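Local coordinates for magnesium and cobalt efflux protein CorC (Neisseria meningitidis, PDB 2PLI), which probably takes part in magnesium and cobalt ion transport, this chain being its transporter-associated domain, which binds zinc in the crystal, at the interface of chains A and B. Residues are numbered along the deposited sequence; one frame, centred on the assembly and turned at random. Chains: chain A/B, Uncharacterized protein.

The interface of chains A and B. Residues chain A 14, 16-17, 20, 34; chain B 14, 16-17, 20, 34.
With CG anti to the backbone N (chi1 -173°), A:Phe34 sends its ring out from near the end of helix 28-35 and lays one face on the backbone of B:Ser16 and B:Ser17; B:Phe34 repeats this on chain A about a two-fold axis. The carbonyl carbon C of B:Ser16 stands 3.7 Å from the centroid of the A:Phe34 ring, and CE2 of that ring meets B:Ser17 CA. At the rim, CZ packs against the methyl CB of B:Ala14, while the carbonyl O of B:Ala14 lies at the ring edge, in plane. Each phenylalanine is also held by its main chain: B:Ser17 N donates to A:Phe34 O at 2.9 Å (155° at H), and A:Ser17 N to B:Phe34 O at 3.0 Å. Ring and carbonyl thus clasp one short backbone stretch of the partner. Near the axis A:Ala14 CB faces B:Ala14 CB at 3.9 Å, and water 1 bridges A:Ala14 N and B:Ala14 N. CZ2 of A:Trp20 comes near B:Ser17, and CZ2 of B:Trp20 near A:Ser17. A:Trp20 NE1 lies at the edge of the A:Phe34 ring, in its plane, as B:Trp20 NE1 does at the B:Phe34 ring. The arrangement joins two copies in the crystal assembly and may not be the pairing of the whole protein. Water 2 ties the halves together, lying 2.8 Å from both A:Trp20 NE1 and B:Trp20 NE1 and also bonded to the carbonyl O of A:Ser17 and of B:Ser17.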
# COMPACT_ATOMS: atom_id res chain seq x y z
N ALA A 14 1.77 -3.96 11.14
CA ALA A 14 2.07 -3.60 12.51
C ALA A 14 1.59 -4.71 13.42
O ALA A 14 0.38 -4.90 13.54
CB ALA A 14 1.39 -2.28 12.88
N SER A 16 2.29 -4.63 16.63
CA SER A 16 1.88 -3.68 17.65
C SER A 16 2.21 -2.27 17.19
O SER A 16 2.78 -2.06 16.10
CB SER A 16 2.58 -4.01 18.96
OG SER A 16 3.98 -3.88 18.84
N SER A 17 1.87 -1.27 18.00
CA SER A 17 2.00 0.09 17.49
C SER A 17 3.41 0.45 17.05
O SER A 17 3.56 1.26 16.13
CB SER A 17 1.44 1.12 18.47
OG SER A 17 2.28 1.24 19.61
N TRP A 20 6.91 -3.90 13.44
CA TRP A 20 6.35 -4.25 12.16
C TRP A 20 6.96 -5.50 11.55
O TRP A 20 8.19 -5.64 11.51
CB TRP A 20 6.58 -3.08 11.17
CG TRP A 20 6.05 -1.80 11.69
CD1 TRP A 20 4.79 -1.33 11.54
CD2 TRP A 20 6.75 -0.83 12.46
NE1 TRP A 20 4.64 -0.13 12.19
CE2 TRP A 20 5.83 0.19 12.79
CE3 TRP A 20 8.07 -0.70 12.94
CZ2 TRP A 20 6.18 1.30 13.55
CZ3 TRP A 20 8.40 0.42 13.73
CH2 TRP A 20 7.47 1.40 14.00
N PHE A 34 6.11 4.76 4.19
CA PHE A 34 5.57 4.25 5.45
C PHE A 34 6.28 4.82 6.65
O PHE A 34 5.64 5.22 7.65
CB PHE A 34 5.58 2.73 5.45
CG PHE A 34 4.89 2.12 6.65
CD1 PHE A 34 3.54 1.70 6.55
CD2 PHE A 34 5.55 1.92 7.86
CE1 PHE A 34 2.89 1.10 7.60
CE2 PHE A 34 4.92 1.33 8.91
CZ PHE A 34 3.57 0.95 8.82
N ALA B 14 -1.97 -0.33 10.13
CA ALA B 14 -1.06 0.84 9.97
C ALA B 14 -1.07 1.32 8.53
O ALA B 14 -0.64 0.60 7.62
CB ALA B 14 0.36 0.53 10.38
N SER B 16 0.55 4.20 7.88
CA SER B 16 1.94 4.57 7.93
C SER B 16 2.41 4.26 9.36
O SER B 16 1.62 3.78 10.20
CB SER B 16 2.15 6.05 7.52
OG SER B 16 1.43 6.92 8.38
N SER B 17 3.68 4.49 9.65
CA SER B 17 4.26 4.01 10.91
C SER B 17 3.58 4.62 12.13
O SER B 17 3.56 3.98 13.18
CB SER B 17 5.77 4.21 10.94
OG SER B 17 6.08 5.56 10.97
N TRP B 20 -2.94 4.99 12.07
CA TRP B 20 -3.64 3.72 12.04
C TRP B 20 -5.09 3.85 11.67
O TRP B 20 -5.78 4.73 12.18
CB TRP B 20 -3.57 3.00 13.42
CG TRP B 20 -2.17 2.82 13.85
CD1 TRP B 20 -1.36 1.81 13.50
CD2 TRP B 20 -1.39 3.71 14.67
NE1 TRP B 20 -0.11 1.97 14.07
CE2 TRP B 20 -0.10 3.14 14.78
CE3 TRP B 20 -1.63 4.94 15.29
CZ2 TRP B 20 0.91 3.73 15.49
CZ3 TRP B 20 -0.60 5.53 15.99
CH2 TRP B 20 0.64 4.92 16.10
N PHE B 34 -2.71 -3.38 21.51
CA PHE B 34 -1.90 -2.88 20.38
C PHE B 34 -1.10 -1.65 20.78
O PHE B 34 0.07 -1.49 20.39
CB PHE B 34 -2.82 -2.53 19.24
CG PHE B 34 -2.11 -2.14 17.97
CD1 PHE B 34 -1.78 -3.10 17.05
CD2 PHE B 34 -1.83 -0.78 17.68
CE1 PHE B 34 -1.16 -2.75 15.86
CE2 PHE B 34 -1.23 -0.42 16.45
CZ PHE B 34 -0.91 -1.40 15.56
O HOH W 1 -0.71 -2.90 9.91
O HOH W 2 2.59 1.28 13.52
O HOH W 3 5.68 7.81 9.37